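Local coordinates for protein glutamine cyclotransferase (Xanthomonas campestris, PDB 3MBR) that probably catalyses the cyclisation of N-terminal glutaminyl residues of peptides to pyroglutamate, and carries a calcium ion at the heart of a beta-propeller, at residues N153-N159 / V205-F211; E24-L29 / F66-A72; L188-P193 / W225-I231. The protein carries 1 engineered substitution. All coordinates share one frame; numbering follows the deposited sequence.

Contact 1. Residues N153-N159 / V205-F211. With CA (calcium ion), chain B.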
loop_
_atom_site.group_PDB
_atom_site.type_symbol
_atom_site.label_atom_id
_atom_site.label_comp_id
_atom_site.label_asym_id
_atom_site.label_seq_id
_atom_site.Cartn_x
_atom_site.Cartn_y
_atom_site.Cartn_z
ATOM N N ASN A 153 5.882 4.403 -1.522
ATOM C CA ASN A 153 4.721 5.062 -0.918
ATOM C C ASN A 153 3.613 3.954 -0.694
ATOM O O ASN A 153 2.539 4.284 -0.088
ATOM C CB ASN A 153 4.122 6.277 -1.767
ATOM C CG ASN A 153 3.381 5.801 -3.057
ATOM O OD1 ASN A 153 3.561 4.714 -3.497
ATOM N ND2 ASN A 153 2.562 6.619 -3.637
ATOM N N GLU A 154 3.795 2.689 -1.182
ATOM C CA GLU A 154 2.786 1.652 -0.879
ATOM C C GLU A 154 3.417 0.297 -0.950
ATOM O O GLU A 154 4.326 0.070 -1.786
ATOM C CB GLU A 154 1.641 1.783 -1.926
ATOM C CG GLU A 154 0.570 0.665 -1.939
ATOM C CD GLU A 154 -0.272 0.428 -0.673
ATOM O OE1 GLU A 154 -1.314 -0.264 -0.767
ATOM O OE2 GLU A 154 0.204 0.826 0.441
ATOM N N LEU A 155 2.941 -0.617 -0.088
ATOM C CA LEU A 155 3.469 -1.996 -0.042
ATOM C C LEU A 155 2.343 -2.999 -0.159
ATOM O O LEU A 155 1.158 -2.693 0.228
ATOM C CB LEU A 155 4.084 -2.242 1.354
ATOM C CG LEU A 155 5.342 -1.383 1.678
ATOM C CD1 LEU A 155 5.834 -1.734 3.096
ATOM C CD2 LEU A 155 6.452 -1.541 0.684
ATOM N N GLU A 156 2.691 -4.208 -0.609
ATOM C CA GLU A 156 1.726 -5.288 -0.524
ATOM C C GLU A 156 2.527 -6.593 -0.553
ATOM O O GLU A 156 3.389 -6.778 -1.444
ATOM C CB GLU A 156 0.773 -5.239 -1.711
ATOM C CG GLU A 156 -0.370 -6.279 -1.598
ATOM C CD GLU A 156 -1.296 -6.054 -0.421
ATOM O OE1 GLU A 156 -2.189 -6.926 -0.279
ATOM O OE2 GLU A 156 -1.225 -5.015 0.285
ATOM N N TRP A 157 2.219 -7.522 0.323
ATOM C CA TRP A 157 2.841 -8.825 0.338
ATOM C C TRP A 157 2.161 -9.740 -0.626
ATOM O O TRP A 157 0.922 -9.896 -0.539
ATOM C CB TRP A 157 2.748 -9.450 1.743
ATOM C CG TRP A 157 3.639 -10.631 1.890
ATOM C CD1 TRP A 157 3.301 -11.935 1.698
ATOM C CD2 TRP A 157 5.010 -10.595 2.224
ATOM N NE1 TRP A 157 4.421 -12.762 1.933
ATOM C CE2 TRP A 157 5.475 -11.955 2.247
ATOM C CE3 TRP A 157 5.899 -9.573 2.534
ATOM C CZ2 TRP A 157 6.775 -12.298 2.630
ATOM C CZ3 TRP A 157 7.247 -9.942 2.904
ATOM C CH2 TRP A 157 7.630 -11.280 2.929
ATOM N N VAL A 158 2.896 -10.353 -1.564
ATOM C CA VAL A 158 2.245 -11.215 -2.610
ATOM C C VAL A 158 3.116 -12.434 -2.779
ATOM O O VAL A 158 4.242 -12.339 -3.249
ATOM C CB VAL A 158 2.178 -10.442 -3.933
ATOM C CG1 VAL A 158 1.502 -11.313 -5.010
ATOM C CG2 VAL A 158 1.389 -9.135 -3.805
ATOM N N ASN A 159 2.575 -13.581 -2.390
ATOM C CA ASN A 159 3.287 -14.896 -2.642
ATOM C C ASN A 159 4.763 -14.878 -2.236
ATOM O O ASN A 159 5.652 -15.243 -3.026
ATOM C CB ASN A 159 3.207 -15.249 -4.130
ATOM C CG ASN A 159 1.768 -15.443 -4.625
ATOM O OD1 ASN A 159 1.450 -15.075 -5.774
ATOM N ND2 ASN A 159 0.876 -15.940 -3.755
ATOM N N VAL A 205 -0.964 9.900 -8.053
ATOM C CA VAL A 205 0.024 8.849 -8.096
ATOM C C VAL A 205 -0.662 7.544 -7.739
ATOM O O VAL A 205 -1.678 7.491 -6.977
ATOM C CB VAL A 205 1.177 9.040 -7.107
ATOM C CG1 VAL A 205 2.160 10.170 -7.574
ATOM C CG2 VAL A 205 0.693 9.291 -5.711
ATOM N N LEU A 206 -0.100 6.429 -8.233
ATOM C CA LEU A 206 -0.472 5.078 -7.743
ATOM C C LEU A 206 -0.182 5.056 -6.255
ATOM O O LEU A 206 0.894 5.544 -5.812
ATOM C CB LEU A 206 0.355 4.013 -8.515
ATOM C CG LEU A 206 -0.194 2.558 -8.429
ATOM C CD1 LEU A 206 0.285 1.692 -9.604
ATOM C CD2 LEU A 206 0.159 1.820 -7.164
ATOM N N ASN A 207 -1.098 4.537 -5.476
ATOM C CA ASN A 207 -0.878 4.586 -4.035
ATOM C C ASN A 207 -1.599 3.459 -3.341
ATOM O O ASN A 207 -1.665 3.431 -2.107
ATOM C CB ASN A 207 -1.283 5.946 -3.465
ATOM C CG ASN A 207 -0.421 6.381 -2.382
ATOM O OD1 ASN A 207 -0.084 7.566 -2.407
ATOM N ND2 ASN A 207 -0.195 5.565 -1.379
ATOM N N GLY A 208 -2.167 2.497 -4.073
ATOM C CA GLY A 208 -2.895 1.398 -3.430
ATOM C C GLY A 208 -2.555 0.128 -4.188
ATOM O O GLY A 208 -2.769 0.118 -5.433
ATOM N N ILE A 209 -2.031 -0.867 -3.520
ATOM C CA ILE A 209 -1.754 -2.163 -4.125
ATOM C C ILE A 209 -2.390 -3.184 -3.187
ATOM O O ILE A 209 -1.987 -3.221 -2.002
ATOM C CB ILE A 209 -0.239 -2.456 -4.279
ATOM C CG1 ILE A 209 0.432 -1.344 -5.118
ATOM C CG2 ILE A 209 -0.112 -3.834 -4.923
ATOM C CD1 ILE A 209 1.967 -1.406 -5.016
ATOM N N ALA A 210 -3.336 -3.981 -3.653
ATOM C CA ALA A 210 -4.010 -4.923 -2.772
ATOM C C ALA A 210 -4.033 -6.348 -3.388
ATOM O O ALA A 210 -4.404 -6.474 -4.548
ATOM C CB ALA A 210 -5.434 -4.495 -2.455
ATOM N N PHE A 211 -3.742 -7.365 -2.636
ATOM C CA PHE A 211 -3.727 -8.697 -3.152
ATOM C C PHE A 211 -4.795 -9.545 -2.459
ATOM O O PHE A 211 -4.909 -9.560 -1.194
ATOM C CB PHE A 211 -2.338 -9.310 -2.908
ATOM C CG PHE A 211 -2.207 -10.663 -3.487
ATOM C CD1 PHE A 211 -2.405 -10.888 -4.837
ATOM C CD2 PHE A 211 -1.843 -11.742 -2.674
ATOM C CE1 PHE A 211 -2.252 -12.164 -5.407
ATOM C CE2 PHE A 211 -1.634 -13.040 -3.254
ATOM C CZ PHE A 211 -1.869 -13.231 -4.587
HETATM CA CA CA B . -1.360 -2.585 0.141
HETATM O O HOH W 1 -4.527 -7.475 0.681
HETATM O O HOH W 2 -1.288 -2.503 2.564
#
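Glu154 and Glu156 reach across to strand 206-211 with carboxylates that serve both a calcium ion and a backbone NH. The metal is bound by Glu154 OE1 at 2.5 Å, by Glu156 OE2 at 2.4 Å and by Ile209 O at 2.3 Å; Leu155 O, a water and Leu26 O bring its ligands to six.

Among the hydrogen bonds, Ile209 N gives to Glu154 OE1 over 2.9 Å, almost straight at 173°. Glu154 OE1 accepts it with its anti lone pair, and the same oxygen binds calcium. Glu154 gets there by a bend at chi2 (61°), and Glu156 bends likewise. Phe211 N meets Glu156 OE1 at 2.9 Å from above the carboxylate plane.

The strands are neighbouring innermost strands of a five-bladed beta-propeller: their axes run nearly parallel, 8° apart, and approach to 6.2 Å, with side-chain and metal bonds bridging the gap. Towards one end, Asn153 ND2 donates to Leu206 O at 2.9 Å, the bond lying close to the planes of both groups, while Asn153 OD1 is taken by Asn165.

Apolar packing occupies the other end. Val158 CG1, anti to its own backbone N, sits 3.7 Å from the Phe211 ring centroid, directly over one face.

Contact 2. Residues E24-L29 / F66-A72. Engineered in segment 66-72: Ala68 (natural residue Glu). With CA (calcium ion), chain B.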
loop_
_atom_site.group_PDB
_atom_site.type_symbol
_atom_site.label_atom_id
_atom_site.label_comp_id
_atom_site.label_asym_id
_atom_site.label_seq_id
_atom_site.Cartn_x
_atom_site.Cartn_y
_atom_site.Cartn_z
ATOM N N GLU A 24 -4.095 6.473 0.262
ATOM C CA GLU A 24 -2.827 6.398 0.992
ATOM C C GLU A 24 -2.446 4.997 1.292
ATOM O O GLU A 24 -1.386 4.767 1.892
ATOM C CB GLU A 24 -2.931 7.229 2.283
ATOM C CG GLU A 24 -2.945 8.730 2.047
ATOM C CD GLU A 24 -1.681 9.447 1.438
ATOM O OE1 GLU A 24 -0.688 8.896 1.196
ATOM O OE2 GLU A 24 -1.752 10.710 1.202
ATOM N N GLY A 25 -3.253 4.001 0.951
ATOM C CA GLY A 25 -2.923 2.582 1.203
ATOM C C GLY A 25 -4.135 1.753 0.894
ATOM O O GLY A 25 -5.295 2.290 0.882
ATOM N N LEU A 26 -3.932 0.476 0.617
ATOM C CA LEU A 26 -5.067 -0.366 0.201
ATOM C C LEU A 26 -4.778 -1.812 0.575
ATOM O O LEU A 26 -3.608 -2.261 0.483
ATOM C CB LEU A 26 -5.167 -0.277 -1.355
ATOM C CG LEU A 26 -6.424 -0.865 -2.018
ATOM C CD1 LEU A 26 -7.626 0.021 -1.840
ATOM C CD2 LEU A 26 -6.115 -1.059 -3.529
ATOM N N PHE A 27 -5.828 -2.534 0.993
ATOM C CA PHE A 27 -5.664 -4.004 1.120
ATOM C C PHE A 27 -6.963 -4.668 0.812
ATOM O O PHE A 27 -8.019 -3.952 0.704
ATOM C CB PHE A 27 -5.070 -4.436 2.461
ATOM C CG PHE A 27 -5.936 -4.166 3.659
ATOM C CD1 PHE A 27 -6.987 -5.031 3.987
ATOM C CD2 PHE A 27 -5.669 -3.080 4.520
ATOM C CE1 PHE A 27 -7.804 -4.823 5.170
ATOM C CE2 PHE A 27 -6.505 -2.880 5.686
ATOM C CZ PHE A 27 -7.536 -3.760 6.004
ATOM N N TYR A 28 -7.000 -5.951 0.656
ATOM C CA TYR A 28 -8.218 -6.660 0.328
ATOM C C TYR A 28 -8.433 -7.692 1.437
ATOM O O TYR A 28 -7.507 -8.394 1.906
ATOM C CB TYR A 28 -8.003 -7.408 -0.990
ATOM C CG TYR A 28 -9.121 -8.333 -1.392
ATOM C CD1 TYR A 28 -9.206 -9.601 -0.856
ATOM C CD2 TYR A 28 -10.105 -7.917 -2.230
ATOM C CE1 TYR A 28 -10.216 -10.501 -1.191
ATOM C CE2 TYR A 28 -11.145 -8.820 -2.607
ATOM C CZ TYR A 28 -11.157 -10.089 -2.051
ATOM O OH TYR A 28 -12.151 -10.995 -2.434
ATOM N N LEU A 29 -9.686 -7.830 1.830
ATOM C CA LEU A 29 -9.954 -8.848 2.828
ATOM C C LEU A 29 -11.389 -9.353 2.723
ATOM O O LEU A 29 -12.304 -8.513 2.738
ATOM C CB LEU A 29 -9.719 -8.229 4.273
ATOM C CG LEU A 29 -10.051 -9.230 5.399
ATOM C CD1 LEU A 29 -9.056 -10.292 5.295
ATOM C CD2 LEU A 29 -9.916 -8.383 6.749
ATOM N N PHE A 66 -3.221 12.913 9.732
ATOM C CA PHE A 66 -3.471 12.544 8.297
ATOM C C PHE A 66 -3.102 11.083 8.267
ATOM O O PHE A 66 -1.937 10.725 8.595
ATOM C CB PHE A 66 -2.377 13.415 7.565
ATOM C CG PHE A 66 -2.168 13.201 6.073
ATOM C CD1 PHE A 66 -2.158 14.326 5.209
ATOM C CD2 PHE A 66 -1.858 11.964 5.555
ATOM C CE1 PHE A 66 -1.967 14.147 3.854
ATOM C CE2 PHE A 66 -1.677 11.793 4.146
ATOM C CZ PHE A 66 -1.748 12.884 3.337
ATOM N N GLY A 67 -4.054 10.221 7.956
ATOM C CA GLY A 67 -3.786 8.803 7.843
ATOM C C GLY A 67 -2.896 8.470 6.659
ATOM O O GLY A 67 -2.900 9.103 5.575
ATOM N N ALA A 68 -2.113 7.451 6.830
ATOM C CA ALA A 68 -1.222 6.955 5.807
ATOM C C ALA A 68 -1.560 5.477 5.548
ATOM O O ALA A 68 -2.773 5.061 5.570
ATOM C CB ALA A 68 0.232 7.218 6.162
ATOM N N GLY A 69 -0.532 4.626 5.348
ATOM C CA GLY A 69 -0.799 3.222 4.995
ATOM C C GLY A 69 -1.548 2.388 6.019
ATOM O O GLY A 69 -1.547 2.709 7.244
ATOM N N ILE A 70 -2.118 1.270 5.569
ATOM C CA ILE A 70 -2.985 0.408 6.387
ATOM C C ILE A 70 -2.708 -1.051 6.072
ATOM O O ILE A 70 -2.328 -1.386 4.956
ATOM C CB ILE A 70 -4.471 0.720 6.159
ATOM C CG1 ILE A 70 -4.784 0.679 4.638
ATOM C CG2 ILE A 70 -4.857 2.113 6.816
ATOM C CD1 ILE A 70 -6.317 0.614 4.410
ATOM N N VAL A 71 -3.021 -1.914 7.053
ATOM C CA VAL A 71 -2.931 -3.347 6.858
ATOM C C VAL A 71 -3.910 -4.052 7.759
ATOM O O VAL A 71 -4.250 -3.502 8.819
ATOM C CB VAL A 71 -1.460 -3.807 7.194
ATOM C CG1 VAL A 71 -1.139 -3.523 8.686
ATOM C CG2 VAL A 71 -1.180 -5.206 6.823
ATOM N N ALA A 72 -4.384 -5.219 7.409
ATOM C CA ALA A 72 -5.175 -6.024 8.336
ATOM C C ALA A 72 -4.282 -7.014 9.073
ATOM O O ALA A 72 -3.339 -7.598 8.436
ATOM C CB ALA A 72 -6.205 -6.839 7.496
HETATM CA CA CA B . -1.360 -2.585 0.141
HETATM O O HOH W 2 -1.288 -2.503 2.564
#
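The Phe27 ring presents one face to the backbone of Ala72, whose N stands 3.6 Å above the ring plane, displaced toward the rim, while Ala72 CB lies 3.5 Å from Phe27 CE1. Tyr34, on the next strand of the same blade, also meets this ring. The Phe66 ring is approached at its edge: Glu24 OE2 comes to 3.0 Å from Phe66 CZ, near the ring plane, with carboxylate and ring turned 62° apart. This approach is consistent with a weak attraction between the carboxylate and the ring C-H groups. Glu24 OE2 also forms a salt bridge with Lys223.

These are the innermost strands of two successive propeller blades, running 15° from parallel and joined by packing with no direct hydrogen bonds between them. Phe27 CG lies between its backbone N and carbonyl carbon (chi1 66°), which turns the ring toward the 67-72 strand, and Ile70 CD1 packs at 3.7 Å from Phe27 CE2, the two side chains crossing at about a right angle. The CA atoms come closest at Gly25 and Gly69, 4.4 Å apart. Ala68, beside them, is an engineered replacement for glutamate and directs its CB away. A weak CA-H...O contact joins Gly69 CA to Glu24 O.

The calcium ion links the strands indirectly: it binds Leu26 O at 2.3 Å, and the water it holds is hydrogen-bonded to Ile70 O at 2.8 Å.

Contact 3. Residues L188-P193 / W225-I231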
loop_
_atom_site.group_PDB
_atom_site.type_symbol
_atom_site.label_atom_id
_atom_site.label_comp_id
_atom_site.label_asym_id
_atom_site.label_seq_id
_atom_site.Cartn_x
_atom_site.Cartn_y
_atom_site.Cartn_z
ATOM N N LEU A 188 3.857 0.468 -14.534
ATOM C CA LEU A 188 2.441 0.711 -14.738
ATOM C C LEU A 188 2.141 2.092 -15.326
ATOM O O LEU A 188 1.026 2.612 -15.142
ATOM C CB LEU A 188 1.706 0.526 -13.393
ATOM C CG LEU A 188 1.802 -0.953 -12.914
ATOM C CD1 LEU A 188 1.032 -1.099 -11.556
ATOM C CD2 LEU A 188 1.130 -1.983 -13.907
ATOM N N GLN A 189 3.102 2.692 -16.008
ATOM C CA GLN A 189 2.874 4.094 -16.508
ATOM C C GLN A 189 1.572 4.175 -17.331
ATOM O O GLN A 189 0.896 5.275 -17.379
ATOM C CB GLN A 189 4.063 4.553 -17.373
ATOM C CG GLN A 189 4.390 3.594 -18.571
ATOM C CD GLN A 189 5.594 4.001 -19.450
ATOM O OE1 GLN A 189 6.182 5.072 -19.275
ATOM N NE2 GLN A 189 5.969 3.122 -20.395
ATOM N N ALA A 190 1.240 3.118 -18.082
ATOM C CA ALA A 190 -0.001 3.098 -18.872
ATOM C C ALA A 190 -1.321 3.378 -18.076
ATOM O O ALA A 190 -2.283 3.952 -18.625
ATOM C CB ALA A 190 -0.138 1.772 -19.761
ATOM N N LEU A 191 -1.301 3.105 -16.778
ATOM C CA LEU A 191 -2.475 3.255 -15.932
ATOM C C LEU A 191 -2.522 4.563 -15.188
ATOM O O LEU A 191 -3.542 4.884 -14.580
ATOM C CB LEU A 191 -2.438 2.131 -14.881
ATOM C CG LEU A 191 -2.343 0.669 -15.430
ATOM C CD1 LEU A 191 -2.496 -0.320 -14.301
ATOM C CD2 LEU A 191 -3.373 0.364 -16.522
ATOM N N VAL A 192 -1.421 5.265 -15.109
ATOM C CA VAL A 192 -1.335 6.494 -14.338
ATOM C C VAL A 192 -2.120 7.572 -15.169
ATOM O O VAL A 192 -1.928 7.700 -16.428
ATOM C CB VAL A 192 0.148 6.793 -13.915
ATOM C CG1 VAL A 192 0.268 8.124 -13.071
ATOM C CG2 VAL A 192 0.715 5.645 -13.100
ATOM N N PRO A 193 -3.094 8.261 -14.535
ATOM C CA PRO A 193 -3.987 9.169 -15.292
ATOM C C PRO A 193 -3.247 10.193 -16.089
ATOM O O PRO A 193 -3.688 10.527 -17.216
ATOM C CB PRO A 193 -4.776 9.872 -14.196
ATOM C CG PRO A 193 -4.954 8.797 -13.196
ATOM C CD PRO A 193 -3.630 8.039 -13.167
ATOM N N TRP A 225 -7.898 8.449 -8.781
ATOM C CA TRP A 225 -8.038 7.665 -10.035
ATOM C C TRP A 225 -9.532 7.359 -10.276
ATOM O O TRP A 225 -10.272 7.044 -9.341
ATOM C CB TRP A 225 -7.306 6.352 -9.978
ATOM C CG TRP A 225 -5.815 6.485 -10.129
ATOM C CD1 TRP A 225 -5.013 7.558 -9.829
ATOM C CD2 TRP A 225 -4.938 5.431 -10.539
ATOM N NE1 TRP A 225 -3.684 7.222 -10.044
ATOM C CE2 TRP A 225 -3.621 5.937 -10.483
ATOM C CE3 TRP A 225 -5.137 4.098 -10.907
ATOM C CZ2 TRP A 225 -2.472 5.137 -10.783
ATOM C CZ3 TRP A 225 -4.022 3.297 -11.230
ATOM C CH2 TRP A 225 -2.734 3.799 -11.170
ATOM N N PRO A 226 -9.963 7.343 -11.551
ATOM C CA PRO A 226 -11.380 7.045 -11.850
ATOM C C PRO A 226 -11.630 5.541 -11.841
ATOM O O PRO A 226 -12.812 5.122 -11.823
ATOM C CB PRO A 226 -11.600 7.613 -13.260
ATOM C CG PRO A 226 -10.216 7.496 -13.872
ATOM C CD PRO A 226 -9.250 7.816 -12.739
ATOM N N MET A 227 -10.583 4.728 -11.799
ATOM C CA MET A 227 -10.691 3.285 -11.863
ATOM C C MET A 227 -9.694 2.632 -10.936
ATOM O O MET A 227 -8.700 3.207 -10.526
ATOM C CB MET A 227 -10.389 2.774 -13.287
ATOM C CG MET A 227 -11.455 3.239 -14.332
ATOM S SD MET A 227 -11.234 2.642 -15.959
ATOM C CE MET A 227 -10.171 3.962 -16.618
ATOM N N LEU A 228 -10.049 1.417 -10.610
ATOM C CA LEU A 228 -9.207 0.474 -9.901
ATOM C C LEU A 228 -8.996 -0.688 -10.867
ATOM O O LEU A 228 -9.977 -1.148 -11.480
ATOM C CB LEU A 228 -9.846 0.086 -8.540
ATOM C CG LEU A 228 -9.181 -1.051 -7.736
ATOM C CD1 LEU A 228 -9.241 -0.777 -6.316
ATOM C CD2 LEU A 228 -9.798 -2.365 -8.150
ATOM N N TYR A 229 -7.779 -1.160 -10.986
ATOM C CA TYR A 229 -7.474 -2.217 -11.997
ATOM C C TYR A 229 -7.095 -3.510 -11.349
ATOM O O TYR A 229 -6.299 -3.538 -10.426
ATOM C CB TYR A 229 -6.282 -1.817 -12.841
ATOM C CG TYR A 229 -6.526 -0.548 -13.630
ATOM C CD1 TYR A 229 -6.184 0.705 -13.089
ATOM C CD2 TYR A 229 -7.055 -0.583 -14.889
ATOM C CE1 TYR A 229 -6.388 1.865 -13.788
ATOM C CE2 TYR A 229 -7.237 0.593 -15.612
ATOM C CZ TYR A 229 -6.962 1.824 -15.027
ATOM O OH TYR A 229 -7.114 2.970 -15.763
ATOM N N GLU A 230 -7.668 -4.611 -11.825
ATOM C CA GLU A 230 -7.137 -5.953 -11.506
ATOM C C GLU A 230 -6.143 -6.250 -12.611
ATOM O O GLU A 230 -6.479 -6.181 -13.785
ATOM C CB GLU A 230 -8.298 -6.991 -11.530
ATOM C CG GLU A 230 -7.826 -8.402 -11.231
ATOM C CD GLU A 230 -8.967 -9.400 -11.214
ATOM O OE1 GLU A 230 -8.652 -10.599 -11.252
ATOM O OE2 GLU A 230 -10.144 -8.977 -11.146
ATOM N N ILE A 231 -4.932 -6.608 -12.223
ATOM C CA ILE A 231 -3.851 -6.888 -13.190
ATOM C C ILE A 231 -3.256 -8.293 -12.915
ATOM O O ILE A 231 -3.224 -8.734 -11.776
ATOM C CB ILE A 231 -2.782 -5.818 -13.126
ATOM C CG1 ILE A 231 -2.076 -5.792 -11.808
ATOM C CG2 ILE A 231 -3.297 -4.412 -13.495
ATOM C CD1 ILE A 231 -0.827 -4.873 -11.834
#
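Leu188 and Ile231 have CA atoms 10.0 Å apart, and the backbones converge until Pro193 CA and Trp225 CA are separated by 6.8 Å, while residues 189-191 of the loop take helical backbone angles in a short turn marked by the bond from Leu191 N to Leu188 O.

At the close end, Pro193 lies over one face of the Trp225 indole. Its CD stands 3.5 Å from the centroid of the five-membered ring and 22° off the normal, a CH-pi contact, with the proline and indole crossing at about a right angle. The closest atoms are Pro193 CD and Trp225 NE1, 3.2 Å apart, but the NE1 hydrogen is used on Asp204 O and the proline simply covers the ring. Over the same face, displaced toward the six-membered rim, sits Leu191 O, 3.7 Å from Trp225 CH2. Val192 CG2 adds an apolar contact with Trp225 CZ2.

Topologically, residues 188-193 begin the connection from strand 182-187 to strand 206-212 of the last blade, and pack on that blade's strand 227-233, which lies between 217-222 and the N-terminal strand 9-16. That pairing of chain start with chain end is the Velcro closure of the propeller ring. Leu188 also touches Tyr9 of strand 9-16.

Leu191 carries the middle of the contact. With CG anti to its carbonyl carbon (chi1 -56°), it is directed at the Tyr229 ring: CD2 stands 4.0 Å from the centroid, 10° off the normal and centred over the face, a second CH-pi contact. Trp225 CE3 lies at that ring's edge, near its plane. The other branch, Leu191 CD1, packs at 4.2 Å from Ile231 CG2. Leu188 and Ile231 meet tip to tip, CD2 to CD1, at 4.1 Å.

Contacts 1 and 2, largely buried near the chain centre with their own centres about 9 Å apart, share one calcium ion and the water bound to it; both pair innermost strands of adjacent blades. Strand 206-212 also borders 23-29, Gly208 packing on Leu26; from strand 152-158, Glu154 OE1 probably accepts a hydrogen bond from Leu26 N (3.1 Å). Polar and metal bonds dominate contact 1, whereas contact 2 relies chiefly on apolar packing, with the metal reached through a carbonyl and a water. Contact 3, about 14 Å from the chain centre, has a buried middle and an exposed end at Pro193 and Pro226; it contains no metal ligand, consists of CH-pi and aliphatic contacts, and meets contact 1 where Leu206 packs against Leu188 and Trp225.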